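Local coordinates for putative PLP-dependent aminotransferase (Bacillus cereus ATCC 10987, PDB 3JU7), which probably transfers amino groups with pyridoxal phosphate as cofactor, as a member of the DegT/DnrJ/EryC1 aminotransferase family, at the interface of chains A and B. Sequence-based numbering; all coordinates share one arbitrary frame. Chains: chain A/B, Putative PLP-dependent aminotransferase.

The three contacts are parts of one two-fold symmetric interface, and each has a twin with the chains exchanged. Contact 1 is polar and includes B:His188, three residues before the predicted cofactor lysine. Contact 2 is a mostly apolar core. Between centres of C-alpha atoms, contact 2 lies about 12 Å from contact 1, and contact 3 about 19 Å from contact 2 and about 27 Å from contact 1. Contacts 1 and 2 share A:Asn232 and B:Thr63, so one stretch of chain A, 229-236, runs from the core to the polar cluster. Helix 90-97 takes part in contacts 2 and 3. Such extensive pairing suits the dimer expected of this family.

Contact 1: the interface of chains A and B. Residues chain A 32-33, 218, 232-234, 236; chain B 61, 63, 188, 196-197.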
loop_
_atom_site.group_PDB
_atom_site.type_symbol
_atom_site.label_atom_id
_atom_site.label_comp_id
_atom_site.label_asym_id
_atom_site.label_seq_id
_atom_site.Cartn_x
_atom_site.Cartn_y
_atom_site.Cartn_z
ATOM N N THR A 32 5.243 7.569 -11.128
ATOM C CA THR A 32 5.422 6.505 -10.151
ATOM C C THR A 32 6.313 5.382 -10.706
ATOM O O THR A 32 6.996 5.574 -11.715
ATOM C CB THR A 32 4.026 5.929 -9.703
ATOM O OG1 THR A 32 4.209 4.950 -8.647
ATOM C CG2 THR A 32 3.278 5.375 -10.925
ATOM N N ASN A 33 6.336 4.239 -10.024
ATOM C CA ASN A 33 7.115 3.068 -10.444
ATOM C C ASN A 33 8.633 3.336 -10.497
ATOM O O ASN A 33 9.268 3.238 -11.553
ATOM C CB ASN A 33 6.568 2.503 -11.781
ATOM C CG ASN A 33 5.158 1.875 -11.623
ATOM O OD1 ASN A 33 4.342 2.314 -10.791
ATOM N ND2 ASN A 33 4.879 0.843 -12.420
ATOM N N PHE A 218 4.782 -6.280 -8.282
ATOM C CA PHE A 218 4.138 -7.499 -8.749
ATOM C C PHE A 218 5.073 -8.685 -9.021
ATOM O O PHE A 218 4.733 -9.584 -9.807
ATOM C CB PHE A 218 3.299 -7.187 -10.010
ATOM C CG PHE A 218 2.466 -5.938 -9.885
ATOM C CD1 PHE A 218 1.292 -5.951 -9.149
ATOM C CD2 PHE A 218 2.863 -4.761 -10.469
ATOM C CE1 PHE A 218 0.529 -4.828 -9.010
ATOM C CE2 PHE A 218 2.089 -3.617 -10.322
ATOM C CZ PHE A 218 0.912 -3.668 -9.583
ATOM N N ASN A 232 1.632 -4.553 -4.891
ATOM C CA ASN A 232 1.983 -3.148 -5.172
ATOM C C ASN A 232 2.221 -2.417 -3.888
ATOM O O ASN A 232 1.261 -2.230 -3.110
ATOM C CB ASN A 232 0.840 -2.417 -5.864
ATOM C CG ASN A 232 1.224 -1.013 -6.352
ATOM O OD1 ASN A 232 2.352 -0.529 -6.127
ATOM N ND2 ASN A 232 0.283 -0.369 -7.096
ATOM N N CYS A 233 3.462 -2.015 -3.661
ATOM C CA CYS A 233 3.776 -1.122 -2.546
ATOM C C CYS A 233 4.699 -0.015 -3.015
ATOM O O CYS A 233 5.494 0.489 -2.244
ATOM C CB CYS A 233 4.393 -1.889 -1.376
ATOM S SG CYS A 233 6.093 -2.534 -1.714
ATOM N N LYS A 234 4.541 0.372 -4.287
ATOM C CA LYS A 234 5.285 1.470 -4.886
ATOM C C LYS A 234 4.845 2.822 -4.321
ATOM O O LYS A 234 3.665 3.103 -4.191
ATOM C CB LYS A 234 5.135 1.468 -6.427
ATOM C CG LYS A 234 5.618 0.163 -7.067
ATOM C CD LYS A 234 5.356 0.024 -8.530
ATOM C CE LYS A 234 3.974 -0.471 -8.889
ATOM N NZ LYS A 234 2.934 0.507 -8.776
ATOM N N SER A 236 4.683 6.790 -4.966
ATOM C CA SER A 236 4.619 7.758 -6.057
ATOM C C SER A 236 5.806 8.750 -6.101
ATOM O O SER A 236 6.537 8.952 -5.120
ATOM C CB SER A 236 3.274 8.518 -6.068
ATOM O OG SER A 236 3.206 9.523 -5.088
ATOM N N ASN B 61 -3.701 1.864 -3.443
ATOM C CA ASN B 61 -3.656 1.369 -4.827
ATOM C C ASN B 61 -4.676 0.242 -4.992
ATOM O O ASN B 61 -5.131 -0.322 -4.012
ATOM C CB ASN B 61 -2.221 0.954 -5.268
ATOM C CG ASN B 61 -1.677 -0.223 -4.483
ATOM O OD1 ASN B 61 -2.260 -1.286 -4.475
ATOM N ND2 ASN B 61 -0.554 -0.031 -3.822
ATOM N N THR B 63 -4.468 -2.737 -6.146
ATOM C CA THR B 63 -3.994 -4.053 -5.687
ATOM C C THR B 63 -4.273 -4.261 -4.186
ATOM O O THR B 63 -4.776 -5.314 -3.791
ATOM C CB THR B 63 -2.495 -4.295 -6.050
ATOM O OG1 THR B 63 -2.327 -4.137 -7.470
ATOM C CG2 THR B 63 -2.024 -5.693 -5.609
ATOM N N HIS B 188 -3.955 4.458 -10.809
ATOM C CA HIS B 188 -2.534 4.475 -11.190
ATOM C C HIS B 188 -2.319 5.453 -12.361
ATOM O O HIS B 188 -3.176 5.583 -13.235
ATOM C CB HIS B 188 -2.034 3.054 -11.523
ATOM C CG HIS B 188 -0.550 2.967 -11.738
ATOM N ND1 HIS B 188 0.027 3.115 -12.979
ATOM C CD2 HIS B 188 0.471 2.734 -10.877
ATOM C CE1 HIS B 188 1.341 2.998 -12.870
ATOM N NE2 HIS B 188 1.638 2.776 -11.605
ATOM N N GLY B 196 -1.235 9.047 -10.238
ATOM C CA GLY B 196 0.060 8.647 -9.649
ATOM C C GLY B 196 -0.108 7.251 -9.073
ATOM O O GLY B 196 0.018 6.259 -9.806
ATOM N N GLU B 197 -0.371 7.165 -7.769
ATOM C CA GLU B 197 -0.831 5.907 -7.135
ATOM C C GLU B 197 -2.144 6.147 -6.392
ATOM O O GLU B 197 -2.304 7.134 -5.682
ATOM C CB GLU B 197 0.181 5.307 -6.149
ATOM C CG GLU B 197 1.527 4.849 -6.754
ATOM C CD GLU B 197 1.471 3.467 -7.406
ATOM O OE1 GLU B 197 0.600 2.617 -7.091
ATOM O OE2 GLU B 197 2.324 3.242 -8.267
HETATM O O HOH W 1 1.059 2.433 -4.270
#
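The contact lies at the presumed cofactor site of a fold-type I aminotransferase. B:His188 belongs to the SFHATK segment, which carries the predicted pyridoxal phosphate lysine, B:Lys191. The hub is the carboxylate of B:Glu197, whose chain is bent at chi2 (-81°). The hydroxyl OG1 of A:Thr32, anti to the backbone N, comes in at 2.6 Å on the anti lone pair of B:Glu197 OE2. The side-chain amine NZ of A:Lys234 forms a salt bridge on the syn lone pair of B:Glu197 OE2, at 2.8 Å. This lysine should favour a charged carboxylate. The other oxygen, OE1, uses its syn lone pair for ND2 of A:Asn232, which arrives tip to tip. The lysine chain curls at chi3 and chi4, so NZ also reaches the amide oxygens OD1 of A:Asn33 and A:Asn232. B:His188 NE2 donates to A:Asn33 OD1 at 2.9 Å. The bond is nearly straight (171° at H) and stays in the imidazole plane, but the donor sits above the amide plane. The amides of A:Asn232 and B:Asn61 stack, their planes 11° apart. B:Asn61 ND2 donates to the backbone O of A:Asn232 at 2.9 Å. Water 1 joins B:Asn61 ND2, B:Glu197 OE1 and the backbone O of A:Lys234, the last at 2.7 Å.

Contact 2: the interface of chains A and B. Residues chain A 64, 67, 71, 97-98, 229-232; chain B 63-64, 67, 93, 97, 231.
Helices 62-73 and 90-97 of both chains meet here, together with loop 229-232 of chain A and the matching B:Phe231. B:Trp97 is the centrepiece. Its side chain has CG beside the backbone N (chi1 -86°), and the indole is held between two groups of chain A. On one face lies A:Phe231, with ring atom CD2 3.5 Å from B:Trp97 CE2, toward the rim. On the opposite face the methyl CE of selenomethionine A:Met229 sits over the five-membered ring in a CH-pi contact. The indole NE1-H lies between these two layers. B:Trp97 NE1 donates to the backbone O of A:Gly230 at 2.9 Å, bent to 148° at H. The acceptor is in the indole plane, but the donor stands well above the carbonyl plane. This bond, with the packing on both faces, should hold the indole's rotation. B:Leu93 packs its methyls against the same carbonyl. The far rim of the indole meets A:Gln71, whose CB is 3.9 Å from B:Trp97 CH2. A:Trp97 repeats the pattern in part. B:Phe231 crosses its face at about a right angle, with CD2 3.7 Å from A:Trp97 CE2. On the two-fold, like meets like, tip to tip. The methyls CD2 of A:Leu64 and B:Leu64 are tightly packed at 3.4 Å. The methyls CE of A:Met67 and B:Met67 lie 3.9 Å apart. The site forms an apolar core that would hold the subunits together in the dimer expected of this family.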
loop_
_atom_site.group_PDB
_atom_site.type_symbol
_atom_site.label_atom_id
_atom_site.label_comp_id
_atom_site.label_asym_id
_atom_site.label_seq_id
_atom_site.Cartn_x
_atom_site.Cartn_y
_atom_site.Cartn_z
ATOM N N LEU A 64 3.300 -2.203 4.681
ATOM C CA LEU A 64 3.579 -2.969 3.451
ATOM C C LEU A 64 5.066 -3.339 3.329
ATOM O O LEU A 64 5.420 -4.396 2.819
ATOM C CB LEU A 64 3.178 -2.171 2.231
ATOM C CG LEU A 64 1.694 -1.819 2.158
ATOM C CD1 LEU A 64 1.544 -0.733 1.089
ATOM C CD2 LEU A 64 0.820 -3.067 1.898
HETATM N N MSE A 67 5.485 -6.309 5.488
HETATM C CA MSE A 67 4.910 -7.464 4.775
HETATM C C MSE A 67 5.853 -8.008 3.705
HETATM O O MSE A 67 6.099 -9.218 3.639
HETATM C CB MSE A 67 3.532 -7.109 4.191
HETATM C CG MSE A 67 2.440 -6.980 5.283
HETATM SE SE MSE A 67 0.882 -6.042 4.608
HETATM C CE MSE A 67 0.342 -7.327 3.435
ATOM N N GLN A 71 7.782 -11.663 4.108
ATOM C CA GLN A 71 7.504 -12.593 3.000
ATOM C C GLN A 71 8.811 -13.010 2.306
ATOM O O GLN A 71 9.022 -14.180 2.109
ATOM C CB GLN A 71 6.531 -11.969 1.982
ATOM C CG GLN A 71 6.223 -12.883 0.803
ATOM C CD GLN A 71 5.578 -14.202 1.221
ATOM O OE1 GLN A 71 4.803 -14.252 2.168
ATOM N NE2 GLN A 71 5.918 -15.273 0.518
ATOM N N TRP A 97 -0.476 -11.600 7.640
ATOM C CA TRP A 97 -0.680 -11.512 6.193
ATOM C C TRP A 97 0.346 -12.373 5.425
ATOM O O TRP A 97 0.070 -12.818 4.310
ATOM C CB TRP A 97 -0.601 -10.059 5.698
ATOM C CG TRP A 97 -1.861 -9.263 5.769
ATOM C CD1 TRP A 97 -2.206 -8.369 6.745
ATOM C CD2 TRP A 97 -2.931 -9.228 4.806
ATOM N NE1 TRP A 97 -3.424 -7.800 6.460
ATOM C CE2 TRP A 97 -3.891 -8.305 5.278
ATOM C CE3 TRP A 97 -3.163 -9.872 3.599
ATOM C CZ2 TRP A 97 -5.075 -8.033 4.594
ATOM C CZ3 TRP A 97 -4.332 -9.582 2.901
ATOM C CH2 TRP A 97 -5.279 -8.681 3.409
ATOM N N CYS A 98 1.535 -12.590 6.003
ATOM C CA CYS A 98 2.525 -13.495 5.401
ATOM C C CYS A 98 2.271 -14.940 5.755
ATOM O O CYS A 98 3.079 -15.817 5.485
ATOM C CB CYS A 98 3.910 -13.100 5.820
ATOM S SG CYS A 98 4.417 -11.500 5.115
HETATM N N MSE A 229 6.448 -14.026 -5.451
HETATM C CA MSE A 229 5.397 -13.407 -4.659
HETATM C C MSE A 229 5.608 -11.896 -4.647
HETATM O O MSE A 229 6.731 -11.407 -4.642
HETATM C CB MSE A 229 5.439 -13.950 -3.229
HETATM C CG MSE A 229 4.290 -13.553 -2.356
HETATM SE SE MSE A 229 2.669 -14.059 -3.233
HETATM C CE MSE A 229 1.461 -13.519 -1.764
ATOM N N GLY A 230 4.515 -11.155 -4.701
ATOM C CA GLY A 230 4.581 -9.718 -4.777
ATOM C C GLY A 230 3.228 -9.059 -4.736
ATOM O O GLY A 230 2.166 -9.709 -4.602
ATOM N N PHE A 231 3.276 -7.749 -4.844
ATOM C CA PHE A 231 2.063 -6.952 -4.814
ATOM C C PHE A 231 2.424 -5.544 -5.263
ATOM O O PHE A 231 3.428 -5.358 -5.975
ATOM C CB PHE A 231 1.364 -7.049 -3.426
ATOM C CG PHE A 231 2.222 -6.681 -2.235
ATOM C CD1 PHE A 231 3.432 -6.018 -2.353
ATOM C CD2 PHE A 231 1.736 -6.888 -0.964
ATOM C CE1 PHE A 231 4.170 -5.649 -1.228
ATOM C CE2 PHE A 231 2.484 -6.508 0.165
ATOM C CZ PHE A 231 3.705 -5.889 0.024
ATOM N N ASN A 232 1.632 -4.553 -4.891
ATOM C CA ASN A 232 1.983 -3.148 -5.172
ATOM C C ASN A 232 2.221 -2.417 -3.888
ATOM O O ASN A 232 1.261 -2.230 -3.110
ATOM C CB ASN A 232 0.840 -2.417 -5.864
ATOM C CG ASN A 232 1.224 -1.013 -6.352
ATOM O OD1 ASN A 232 2.352 -0.529 -6.127
ATOM N ND2 ASN A 232 0.283 -0.369 -7.096
ATOM N N THR B 63 -4.468 -2.737 -6.146
ATOM C CA THR B 63 -3.994 -4.053 -5.687
ATOM C C THR B 63 -4.273 -4.261 -4.186
ATOM O O THR B 63 -4.776 -5.314 -3.791
ATOM C CB THR B 63 -2.495 -4.295 -6.050
ATOM O OG1 THR B 63 -2.327 -4.137 -7.470
ATOM C CG2 THR B 63 -2.024 -5.693 -5.609
ATOM N N LEU B 64 -4.017 -3.240 -3.380
ATOM C CA LEU B 64 -4.371 -3.286 -1.964
ATOM C C LEU B 64 -5.873 -3.350 -1.801
ATOM O O LEU B 64 -6.356 -3.974 -0.871
ATOM C CB LEU B 64 -3.814 -2.057 -1.181
ATOM C CG LEU B 64 -2.276 -1.869 -1.105
ATOM C CD1 LEU B 64 -1.891 -0.602 -0.367
ATOM C CD2 LEU B 64 -1.577 -3.046 -0.453
HETATM N N MSE B 67 -6.939 -6.929 -2.323
HETATM C CA MSE B 67 -6.579 -7.644 -1.102
HETATM C C MSE B 67 -7.595 -7.387 0.008
HETATM O O MSE B 67 -8.120 -8.345 0.618
HETATM C CB MSE B 67 -5.173 -7.271 -0.660
HETATM C CG MSE B 67 -4.117 -7.715 -1.664
HETATM SE SE MSE B 67 -2.383 -6.998 -1.332
HETATM C CE MSE B 67 -2.080 -7.724 0.436
ATOM N N LEU B 93 -2.408 -12.440 -7.512
ATOM C CA LEU B 93 -1.593 -12.050 -6.341
ATOM C C LEU B 93 -2.440 -11.615 -5.140
ATOM O O LEU B 93 -2.131 -11.995 -4.021
ATOM C CB LEU B 93 -0.600 -10.956 -6.677
ATOM C CG LEU B 93 0.593 -11.366 -7.535
ATOM C CD1 LEU B 93 1.274 -10.084 -7.980
ATOM C CD2 LEU B 93 1.587 -12.380 -6.807
ATOM N N TRP B 97 -2.239 -13.490 -1.373
ATOM C CA TRP B 97 -2.007 -12.776 -0.131
ATOM C C TRP B 97 -3.149 -13.019 0.855
ATOM O O TRP B 97 -2.934 -12.974 2.045
ATOM C CB TRP B 97 -1.830 -11.283 -0.387
ATOM C CG TRP B 97 -0.447 -10.915 -0.712
ATOM C CD1 TRP B 97 0.064 -10.673 -1.936
ATOM C CD2 TRP B 97 0.637 -10.780 0.209
ATOM N NE1 TRP B 97 1.398 -10.355 -1.845
ATOM C CE2 TRP B 97 1.770 -10.403 -0.535
ATOM C CE3 TRP B 97 0.744 -10.874 1.594
ATOM C CZ2 TRP B 97 2.996 -10.162 0.051
ATOM C CZ3 TRP B 97 1.968 -10.629 2.184
ATOM C CH2 TRP B 97 3.072 -10.263 1.412
ATOM N N PHE B 231 -4.590 -3.853 7.855
ATOM C CA PHE B 231 -3.267 -3.451 7.392
ATOM C C PHE B 231 -3.302 -1.959 7.177
ATOM O O PHE B 231 -4.152 -1.298 7.764
ATOM C CB PHE B 231 -2.705 -4.269 6.201
ATOM C CG PHE B 231 -3.538 -4.289 4.913
ATOM C CD1 PHE B 231 -4.712 -3.579 4.733
ATOM C CD2 PHE B 231 -3.064 -5.025 3.838
ATOM C CE1 PHE B 231 -5.427 -3.666 3.514
ATOM C CE2 PHE B 231 -3.761 -5.088 2.627
ATOM C CZ PHE B 231 -4.927 -4.402 2.467
#

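Contact 3: the interface of chains A and B. Residues chain A 88-89, 93, 321, 325-329; chain B 218, 220, 225-227.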
loop_
_atom_site.group_PDB
_atom_site.type_symbol
_atom_site.label_atom_id
_atom_site.label_comp_id
_atom_site.label_asym_id
_atom_site.label_seq_id
_atom_site.Cartn_x
_atom_site.Cartn_y
_atom_site.Cartn_z
ATOM N N PHE A 88 3.221 -1.659 18.004
ATOM C CA PHE A 88 2.041 -1.188 17.308
ATOM C C PHE A 88 1.443 -2.392 16.543
ATOM O O PHE A 88 2.169 -3.278 16.136
ATOM C CB PHE A 88 2.418 -0.063 16.369
ATOM C CG PHE A 88 1.234 0.619 15.698
ATOM C CD1 PHE A 88 0.354 1.384 16.439
ATOM C CD2 PHE A 88 1.086 0.593 14.322
ATOM C CE1 PHE A 88 -0.710 2.010 15.849
ATOM C CE2 PHE A 88 0.035 1.239 13.733
ATOM C CZ PHE A 88 -0.873 1.954 14.511
ATOM N N PRO A 89 0.106 -2.440 16.378
ATOM C CA PRO A 89 -0.466 -3.639 15.735
ATOM C C PRO A 89 -0.039 -3.929 14.294
ATOM O O PRO A 89 -0.202 -5.051 13.851
ATOM C CB PRO A 89 -1.973 -3.405 15.853
ATOM C CG PRO A 89 -2.128 -2.635 17.144
ATOM C CD PRO A 89 -0.922 -1.689 17.129
ATOM N N LEU A 93 0.137 -7.841 12.492
ATOM C CA LEU A 93 -0.686 -7.902 11.273
ATOM C C LEU A 93 0.161 -8.225 10.063
ATOM O O LEU A 93 -0.235 -9.039 9.211
ATOM C CB LEU A 93 -1.437 -6.596 11.045
ATOM C CG LEU A 93 -2.552 -6.338 12.064
ATOM C CD1 LEU A 93 -3.011 -4.915 11.903
ATOM C CD2 LEU A 93 -3.716 -7.397 12.009
ATOM N N PRO A 321 -4.082 -1.255 25.586
ATOM C CA PRO A 321 -3.642 -2.651 25.573
ATOM C C PRO A 321 -2.455 -2.917 24.674
ATOM O O PRO A 321 -2.336 -2.322 23.598
ATOM C CB PRO A 321 -4.859 -3.385 25.004
ATOM C CG PRO A 321 -5.569 -2.336 24.163
ATOM C CD PRO A 321 -5.456 -1.141 25.052
ATOM N N GLN A 325 -3.016 -8.255 24.341
ATOM C CA GLN A 325 -4.256 -7.890 25.057
ATOM C C GLN A 325 -5.398 -7.427 24.123
ATOM O O GLN A 325 -6.545 -7.332 24.542
ATOM C CB GLN A 325 -3.948 -6.797 26.097
ATOM C CG GLN A 325 -2.855 -7.229 27.091
ATOM C CD GLN A 325 -2.386 -6.116 27.980
ATOM O OE1 GLN A 325 -2.298 -4.961 27.548
ATOM N NE2 GLN A 325 -2.072 -6.452 29.251
ATOM N N GLN A 326 -5.075 -7.131 22.872
ATOM C CA GLN A 326 -6.079 -6.689 21.899
ATOM C C GLN A 326 -6.798 -7.862 21.287
ATOM O O GLN A 326 -6.217 -8.945 21.100
ATOM C CB GLN A 326 -5.449 -5.843 20.795
ATOM C CG GLN A 326 -4.954 -4.574 21.353
ATOM C CD GLN A 326 -4.337 -3.656 20.356
ATOM O OE1 GLN A 326 -4.773 -3.543 19.219
ATOM N NE2 GLN A 326 -3.321 -2.961 20.797
ATOM N N VAL A 327 -8.071 -7.634 20.974
ATOM C CA VAL A 327 -8.973 -8.695 20.537
ATOM C C VAL A 327 -8.342 -9.598 19.492
ATOM O O VAL A 327 -8.362 -10.819 19.611
ATOM C CB VAL A 327 -10.296 -8.091 20.011
ATOM C CG1 VAL A 327 -11.137 -9.138 19.219
ATOM C CG2 VAL A 327 -11.077 -7.485 21.180
ATOM N N LEU A 328 -7.731 -9.033 18.463
ATOM C CA LEU A 328 -7.320 -9.901 17.349
ATOM C C LEU A 328 -6.203 -10.858 17.703
ATOM O O LEU A 328 -6.064 -11.885 17.089
ATOM C CB LEU A 328 -6.921 -9.089 16.129
ATOM C CG LEU A 328 -7.005 -9.853 14.818
ATOM C CD1 LEU A 328 -8.464 -10.007 14.392
ATOM C CD2 LEU A 328 -6.160 -9.114 13.735
ATOM N N PHE A 329 -5.389 -10.532 18.694
ATOM C CA PHE A 329 -4.174 -11.284 18.946
ATOM C C PHE A 329 -4.162 -12.075 20.240
ATOM O O PHE A 329 -3.135 -12.608 20.618
ATOM C CB PHE A 329 -3.008 -10.300 18.984
ATOM C CG PHE A 329 -2.996 -9.323 17.850
ATOM C CD1 PHE A 329 -2.718 -9.760 16.567
ATOM C CD2 PHE A 329 -3.245 -7.981 18.065
ATOM C CE1 PHE A 329 -2.666 -8.888 15.543
ATOM C CE2 PHE A 329 -3.188 -7.070 17.024
ATOM C CZ PHE A 329 -2.942 -7.519 15.747
ATOM N N PHE B 218 -5.626 -0.778 10.175
ATOM C CA PHE B 218 -5.212 -1.750 11.212
ATOM C C PHE B 218 -6.359 -2.475 11.911
ATOM O O PHE B 218 -6.180 -3.018 12.999
ATOM C CB PHE B 218 -4.284 -1.048 12.237
ATOM C CG PHE B 218 -3.202 -0.251 11.558
ATOM C CD1 PHE B 218 -2.172 -0.902 10.900
ATOM C CD2 PHE B 218 -3.270 1.122 11.494
ATOM C CE1 PHE B 218 -1.195 -0.189 10.203
ATOM C CE2 PHE B 218 -2.307 1.841 10.831
ATOM C CZ PHE B 218 -1.282 1.193 10.169
ATOM N N PHE B 220 -8.779 -1.171 13.306
ATOM C CA PHE B 220 -9.065 -0.426 14.525
ATOM C C PHE B 220 -10.530 -0.097 14.727
ATOM O O PHE B 220 -11.220 0.293 13.786
ATOM C CB PHE B 220 -8.311 0.894 14.525
ATOM C CG PHE B 220 -6.850 0.794 14.913
ATOM C CD1 PHE B 220 -6.322 -0.327 15.518
ATOM C CD2 PHE B 220 -6.025 1.884 14.741
ATOM C CE1 PHE B 220 -4.997 -0.371 15.877
ATOM C CE2 PHE B 220 -4.690 1.840 15.114
ATOM C CZ PHE B 220 -4.179 0.718 15.674
ATOM N N GLU B 225 -8.234 0.123 18.892
ATOM C CA GLU B 225 -7.875 -1.231 19.229
ATOM C C GLU B 225 -8.145 -2.127 18.023
ATOM O O GLU B 225 -9.175 -2.010 17.331
ATOM C CB GLU B 225 -8.685 -1.714 20.426
ATOM C CG GLU B 225 -8.497 -3.202 20.649
ATOM C CD GLU B 225 -8.942 -3.698 22.010
ATOM O OE1 GLU B 225 -9.306 -2.872 22.879
ATOM O OE2 GLU B 225 -8.901 -4.936 22.192
ATOM N N CYS B 226 -7.211 -3.028 17.760
ATOM C CA CYS B 226 -7.355 -3.932 16.630
ATOM C C CYS B 226 -8.326 -5.094 16.967
ATOM O O CYS B 226 -7.985 -5.959 17.740
ATOM C CB CYS B 226 -5.992 -4.472 16.202
ATOM S SG CYS B 226 -6.174 -5.735 14.921
ATOM N N THR B 227 -9.517 -5.099 16.362
ATOM C CA THR B 227 -10.549 -6.125 16.615
ATOM C C THR B 227 -10.929 -6.892 15.334
ATOM O O THR B 227 -11.821 -7.714 15.353
ATOM C CB THR B 227 -11.829 -5.499 17.257
ATOM O OG1 THR B 227 -12.527 -4.713 16.284
ATOM C CG2 THR B 227 -11.465 -4.609 18.470
#
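B:Glu225 has CG anti to the backbone N (chi1 170°) and is extended beyond it, while A:Gln326 has CG beside the backbone N and is also extended. The two side chains therefore slide past each other in opposite directions, and each reaches the backbone N-H of the residue after the other. In this DegT/DnrJ/EryC1 family protein, a chain B loop (218-227) docks on the 3-10 turn 327-329 of chain A. The carboxylate oxygen OE2 of B:Glu225 accepts from A:Val327 N at 3.1 Å on its anti lone pair. This N-H opens the turn, so the carboxylate may cap it. The amide oxygen OE1 of A:Gln326 accepts from B:Cys226 N at 2.9 Å, nearly straight. A:Gln326 NE2 donates to A:Pro321 O at 3.0 Å, which fixes the flip of the amide. A:Leu328 N then donates to B:Cys226 O at 3.2 Å, in the carbonyl plane. The thiol of B:Cys226, anti to its own backbone N, makes a weak hydrogen bond to B:Phe218 O. B:Cys226 SG packs 3.6 Å from A:Leu328 CD2 and 3.8 Å from A:Phe329 CZ. The second half of the contact is aromatic. A:Phe88 has CG anti to the backbone N (chi1 -173°) and drives its edge into the face of B:Phe218, with planes 74° apart. The atom CE2 of A:Phe88 stands over the centre of that ring. A:Phe88 CE1 meets the edge of B:Phe220 at CZ, 3.7 Å away. A:Pro89 CG touches the same edge at B:Phe220 CE1, 3.9 Å away.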